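Local coordinates for protein laminin subunit ALPHA-1 (Mus musculus, PDB 2JD4) that forms part of the laminin-111 of basement membranes, its LG4-5 domain pair binding metal ions and probably contributing to cell-surface anchorage, at residues F259-Y272 / K292-V306. The protein carries 4 engineered substitutions. Residues are numbered along the deposited sequence; the frame is centred on the assembly and turned at random.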
loop_
_atom_site.group_PDB
_atom_site.type_symbol
_atom_site.label_atom_id
_atom_site.label_comp_id
_atom_site.label_asym_id
_atom_site.label_seq_id
_atom_site.Cartn_x
_atom_site.Cartn_y
_atom_site.Cartn_z
ATOM N N PHE A 259 23.920 6.823 4.903
ATOM C CA PHE A 259 23.039 7.008 6.049
ATOM C C PHE A 259 23.635 8.163 6.857
ATOM O O PHE A 259 24.656 7.992 7.522
ATOM C CB PHE A 259 23.002 5.714 6.875
ATOM C CG PHE A 259 22.189 5.802 8.141
ATOM C CD1 PHE A 259 21.034 6.570 8.203
ATOM C CD2 PHE A 259 22.552 5.054 9.256
ATOM C CE1 PHE A 259 20.250 6.591 9.354
ATOM C CE2 PHE A 259 21.776 5.063 10.415
ATOM C CZ PHE A 259 20.622 5.833 10.465
ATOM N N HIS A 260 23.012 9.339 6.766
ATOM C CA HIS A 260 23.484 10.530 7.476
ATOM C C HIS A 260 22.665 10.784 8.727
ATOM O O HIS A 260 21.459 10.553 8.752
ATOM C CB HIS A 260 23.364 11.779 6.601
ATOM C CG HIS A 260 23.978 11.645 5.245
ATOM N ND1 HIS A 260 25.337 11.542 5.048
ATOM C CD2 HIS A 260 23.413 11.616 4.013
ATOM C CE1 HIS A 260 25.586 11.455 3.753
ATOM N NE2 HIS A 260 24.434 11.497 3.104
ATOM N N VAL A 261 23.321 11.295 9.759
ATOM C CA VAL A 261 22.643 11.612 11.003
ATOM C C VAL A 261 23.276 12.861 11.605
ATOM O O VAL A 261 24.494 13.028 11.554
ATOM C CB VAL A 261 22.762 10.447 12.010
ATOM C CG1 VAL A 261 22.328 10.898 13.395
ATOM C CG2 VAL A 261 21.900 9.278 11.550
ATOM N N ASN A 262 22.449 13.749 12.149
ATOM C CA ASN A 262 22.959 14.964 12.782
ATOM C C ASN A 262 22.183 15.228 14.063
ATOM O O ASN A 262 20.991 15.537 14.026
ATOM C CB ASN A 262 22.830 16.173 11.853
ATOM C CG ASN A 262 23.614 17.372 12.358
ATOM O OD1 ASN A 262 23.548 17.710 13.538
ATOM N ND2 ASN A 262 24.359 18.022 11.465
ATOM N N ASN A 263 22.871 15.103 15.193
ATOM C CA ASN A 263 22.265 15.311 16.502
ATOM C C ASN A 263 22.501 16.726 17.027
ATOM O O ASN A 263 22.347 16.995 18.221
ATOM C CB ASN A 263 22.821 14.284 17.489
ATOM C CG ASN A 263 22.587 12.855 17.030
ATOM O OD1 ASN A 263 21.457 12.463 16.748
ATOM N ND2 ASN A 263 23.657 12.069 16.955
ATOM N N GLY A 264 22.872 17.630 16.123
ATOM C CA GLY A 264 23.109 19.009 16.511
ATOM C C GLY A 264 24.572 19.385 16.665
ATOM O O GLY A 264 24.883 20.521 17.021
ATOM N N ALA A 265 25.468 18.443 16.390
ATOM C CA ALA A 265 26.903 18.693 16.511
ATOM C C ALA A 265 27.641 18.431 15.208
ATOM O O ALA A 265 28.870 18.406 15.184
ATOM C CB ALA A 265 27.491 17.827 17.612
ATOM N N GLY A 266 26.894 18.230 14.127
ATOM C CA GLY A 266 27.519 17.971 12.842
ATOM C C GLY A 266 27.076 16.657 12.228
ATOM O O GLY A 266 26.644 15.747 12.931
ATOM N N ARG A 267 27.198 16.549 10.911
ATOM C CA ARG A 267 26.789 15.337 10.202
ATOM C C ARG A 267 27.701 14.131 10.427
ATOM O O ARG A 267 28.924 14.232 10.323
ATOM C CB ARG A 267 26.695 15.619 8.699
ATOM C CG ARG A 267 26.354 14.387 7.855
ATOM C CD ARG A 267 26.272 14.733 6.375
ATOM N NE ARG A 267 25.210 15.701 6.108
ATOM C CZ ARG A 267 24.977 16.245 4.919
ATOM N NH1 ARG A 267 25.727 15.918 3.874
ATOM N NH2 ARG A 267 23.999 17.125 4.776
ATOM N N ILE A 268 27.080 12.997 10.741
ATOM C CA ILE A 268 27.778 11.730 10.952
ATOM C C ILE A 268 27.304 10.856 9.788
ATOM O O ILE A 268 26.101 10.735 9.560
ATOM C CB ILE A 268 27.363 11.081 12.293
ATOM C CG1 ILE A 268 27.654 12.051 13.444
ATOM C CG2 ILE A 268 28.113 9.772 12.498
ATOM C CD1 ILE A 268 27.157 11.581 14.793
ATOM N N THR A 269 28.236 10.250 9.057
ATOM C CA THR A 269 27.868 9.444 7.894
ATOM C C THR A 269 28.438 8.030 7.786
ATOM O O THR A 269 29.649 7.824 7.900
ATOM C CB THR A 269 28.250 10.196 6.602
ATOM O OG1 THR A 269 27.513 11.421 6.532
ATOM C CG2 THR A 269 27.953 9.351 5.367
ATOM N N ALA A 270 27.550 7.063 7.549
ATOM C CA ALA A 270 27.935 5.667 7.359
ATOM C C ALA A 270 27.758 5.397 5.863
ATOM O O ALA A 270 26.667 5.585 5.321
ATOM C CB ALA A 270 27.033 4.752 8.167
ATOM N N THR A 271 28.818 4.949 5.200
ATOM C CA THR A 271 28.770 4.706 3.761
ATOM C C THR A 271 28.991 3.251 3.347
ATOM O O THR A 271 29.962 2.618 3.766
ATOM C CB THR A 271 29.820 5.583 3.040
ATOM O OG1 THR A 271 29.509 6.966 3.241
ATOM C CG2 THR A 271 29.851 5.285 1.557
ATOM N N TYR A 272 28.087 2.733 2.515
ATOM C CA TYR A 272 28.187 1.362 2.017
ATOM C C TYR A 272 28.469 1.341 0.518
ATOM O O TYR A 272 27.649 1.796 -0.280
ATOM C CB TYR A 272 26.895 0.578 2.270
ATOM C CG TYR A 272 26.892 -0.781 1.592
ATOM C CD1 TYR A 272 27.768 -1.787 2.003
ATOM C CD2 TYR A 272 26.050 -1.041 0.509
ATOM C CE1 TYR A 272 27.810 -3.021 1.351
ATOM C CE2 TYR A 272 26.084 -2.273 -0.151
ATOM C CZ TYR A 272 26.967 -3.257 0.277
ATOM O OH TYR A 272 27.005 -4.475 -0.365
ATOM N N LYS A 292 19.942 3.626 14.440
ATOM C CA LYS A 292 20.485 4.771 15.157
ATOM C C LYS A 292 20.293 4.534 16.649
ATOM O O LYS A 292 19.169 4.311 17.107
ATOM C CB LYS A 292 19.759 6.060 14.772
ATOM C CG LYS A 292 20.241 7.286 15.549
ATOM C CD LYS A 292 19.242 8.425 15.475
ATOM C CE LYS A 292 19.799 9.703 16.092
ATOM N NZ LYS A 292 20.109 9.556 17.540
ATOM N N SER A 293 21.392 4.576 17.397
ATOM C CA SER A 293 21.349 4.393 18.846
ATOM C C SER A 293 22.158 5.523 19.486
ATOM O O SER A 293 22.772 6.318 18.778
ATOM C CB SER A 293 21.940 3.035 19.230
ATOM O OG SER A 293 23.304 2.951 18.858
ATOM N N LYS A 294 22.151 5.591 20.816
ATOM C CA LYS A 294 22.871 6.627 21.563
ATOM C C LYS A 294 24.044 7.249 20.805
ATOM O O LYS A 294 23.892 8.283 20.155
ATOM C CB LYS A 294 23.370 6.060 22.896
ATOM C CG LYS A 294 22.264 5.582 23.823
ATOM C CD LYS A 294 22.832 4.992 25.108
ATOM C CE LYS A 294 21.726 4.489 26.028
ATOM N NZ LYS A 294 22.260 3.863 27.276
ATOM N N HIS A 295 25.215 6.627 20.889
ATOM C CA HIS A 295 26.394 7.142 20.200
ATOM C C HIS A 295 26.813 6.162 19.114
ATOM O O HIS A 295 27.999 5.883 18.943
ATOM C CB HIS A 295 27.550 7.341 21.194
ATOM C CG HIS A 295 28.756 8.018 20.605
ATOM N ND1 HIS A 295 29.938 8.168 21.298
ATOM C CD2 HIS A 295 28.957 8.593 19.393
ATOM C CE1 HIS A 295 30.815 8.803 20.541
ATOM N NE2 HIS A 295 30.245 9.072 19.381
ATOM N N ARG A 296 25.838 5.635 18.377
ATOM C CA ARG A 296 26.145 4.680 17.322
ATOM C C ARG A 296 25.209 4.740 16.119
ATOM O O ARG A 296 24.001 4.939 16.259
ATOM C CB ARG A 296 26.152 3.258 17.887
ATOM C CG ARG A 296 26.477 2.192 16.856
ATOM C CD ARG A 296 26.609 0.825 17.497
ATOM N NE ARG A 296 27.626 0.824 18.544
ATOM C CZ ARG A 296 28.040 -0.264 19.184
ATOM N NH1 ARG A 296 27.526 -1.450 18.885
ATOM N NH2 ARG A 296 28.970 -0.165 20.125
ATOM N N ILE A 297 25.794 4.552 14.939
ATOM C CA ILE A 297 25.069 4.561 13.672
ATOM C C ILE A 297 25.509 3.346 12.855
ATOM O O ILE A 297 26.681 3.217 12.500
ATOM C CB ILE A 297 25.373 5.856 12.884
ATOM C CG1 ILE A 297 24.665 7.038 13.547
ATOM C CG2 ILE A 297 24.949 5.712 11.440
ATOM C CD1 ILE A 297 25.035 8.378 12.955
ATOM N N VAL A 298 24.563 2.458 12.555
ATOM C CA VAL A 298 24.874 1.250 11.798
ATOM C C VAL A 298 24.027 1.094 10.532
ATOM O O VAL A 298 22.797 1.128 10.587
ATOM C CB VAL A 298 24.671 -0.015 12.673
ATOM C CG1 VAL A 298 25.028 -1.259 11.879
ATOM C CG2 VAL A 298 25.525 0.076 13.941
ATOM N N LEU A 299 24.706 0.917 9.402
ATOM C CA LEU A 299 24.061 0.721 8.104
ATOM C C LEU A 299 24.381 -0.688 7.611
ATOM O O LEU A 299 25.546 -1.083 7.539
ATOM C CB LEU A 299 24.569 1.744 7.078
ATOM C CG LEU A 299 24.083 1.501 5.640
ATOM C CD1 LEU A 299 22.562 1.507 5.602
ATOM C CD2 LEU A 299 24.654 2.559 4.705
ATOM N N THR A 300 23.344 -1.447 7.275
ATOM C CA THR A 300 23.529 -2.810 6.799
ATOM C C THR A 300 22.791 -3.024 5.480
ATOM O O THR A 300 21.574 -2.829 5.400
ATOM C CB THR A 300 23.006 -3.815 7.838
ATOM O OG1 THR A 300 23.606 -3.543 9.111
ATOM C CG2 THR A 300 23.343 -5.239 7.419
ATOM N N VAL A 301 23.535 -3.402 4.445
ATOM C CA VAL A 301 22.953 -3.653 3.129
ATOM C C VAL A 301 23.271 -5.087 2.715
ATOM O O VAL A 301 24.442 -5.486 2.663
ATOM C CB VAL A 301 23.517 -2.693 2.063
ATOM C CG1 VAL A 301 22.829 -2.942 0.731
ATOM C CG2 VAL A 301 23.309 -1.247 2.502
ATOM N N ASP A 302 22.224 -5.857 2.429
ATOM C CA ASP A 302 22.375 -7.253 2.048
ATOM C C ASP A 302 23.248 -8.009 3.051
ATOM O O ASP A 302 24.038 -8.876 2.675
ATOM C CB ASP A 302 22.971 -7.375 0.639
ATOM C CG ASP A 302 22.038 -6.849 -0.439
ATOM O OD1 ASP A 302 20.803 -6.942 -0.251
ATOM O OD2 ASP A 302 22.535 -6.356 -1.477
ATOM N N GLY A 303 23.105 -7.673 4.329
ATOM C CA GLY A 303 23.877 -8.345 5.362
ATOM C C GLY A 303 25.229 -7.730 5.686
ATOM O O GLY A 303 25.845 -8.087 6.689
ATOM N N ASN A 304 25.693 -6.809 4.844
ATOM C CA ASN A 304 26.979 -6.145 5.049
ATOM C C ASN A 304 26.802 -4.897 5.912
ATOM O O ASN A 304 26.076 -3.973 5.540
ATOM C CB ASN A 304 27.578 -5.767 3.695
ATOM C CG ASN A 304 27.676 -6.953 2.754
ATOM O OD1 ASN A 304 28.530 -7.825 2.921
ATOM N ND2 ASN A 304 26.789 -7.000 1.766
ATOM N N SER A 305 27.472 -4.871 7.062
ATOM C CA SER A 305 27.369 -3.742 7.982
ATOM C C SER A 305 28.538 -2.767 7.931
ATOM O O SER A 305 29.669 -3.141 7.631
ATOM C CB SER A 305 27.212 -4.245 9.423
ATOM O OG SER A 305 25.965 -4.890 9.618
ATOM N N VAL A 306 28.236 -1.507 8.232
ATOM C CA VAL A 306 29.219 -0.426 8.263
ATOM C C VAL A 306 28.721 0.562 9.313
ATOM O O VAL A 306 27.577 1.010 9.252
ATOM C CB VAL A 306 29.318 0.296 6.907
ATOM C CG1 VAL A 306 30.333 1.417 6.996
ATOM C CG2 VAL A 306 29.718 -0.684 5.821
HETATM O O HOH W 1 22.625 8.861 17.774
#
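Ile297 lies over the hairpin of 259-272 with both its branches in use: CG2 comes obliquely against the Phe259 ring, 3.3 Å from CD2, while CD1 is wedged between Val261 and Ile268, tight at 3.2 Å from Val261 CB. Its CG1 stands anti to the carbonyl carbon (chi1 -73°), which sends the longer branch toward the Val261–Ile268 pair and the shorter one toward the aromatic ring. Further along, Leu299 CB sits 4.0 Å from Ala270 CB. The case illustrates how the two sheets of a laminin G domain, a beta sandwich of the concanavalin type, pack face to face: the hairpin of 259-272 meets the strands of 292-306 through side chains, strand 267-272 running at 19° to strand 296-301. At one end Val301 CB rests over a face of the Tyr272 ring, 3.7 Å from its centroid and offset toward the rim. The amide of Asn304 lies nearly parallel to that ring (10° between planes), and its ND2 bonds back to Val301 O across the type I' turn. At the other end Lys292 turns at chi4 to give NZ a weak bond to OD1 (3.3 Å) of Asn263, whose side chain is about 6 Å from a bound magnesium ion; the main partner of NZ is the carbonyl of Thr316, and a water also accepts from it.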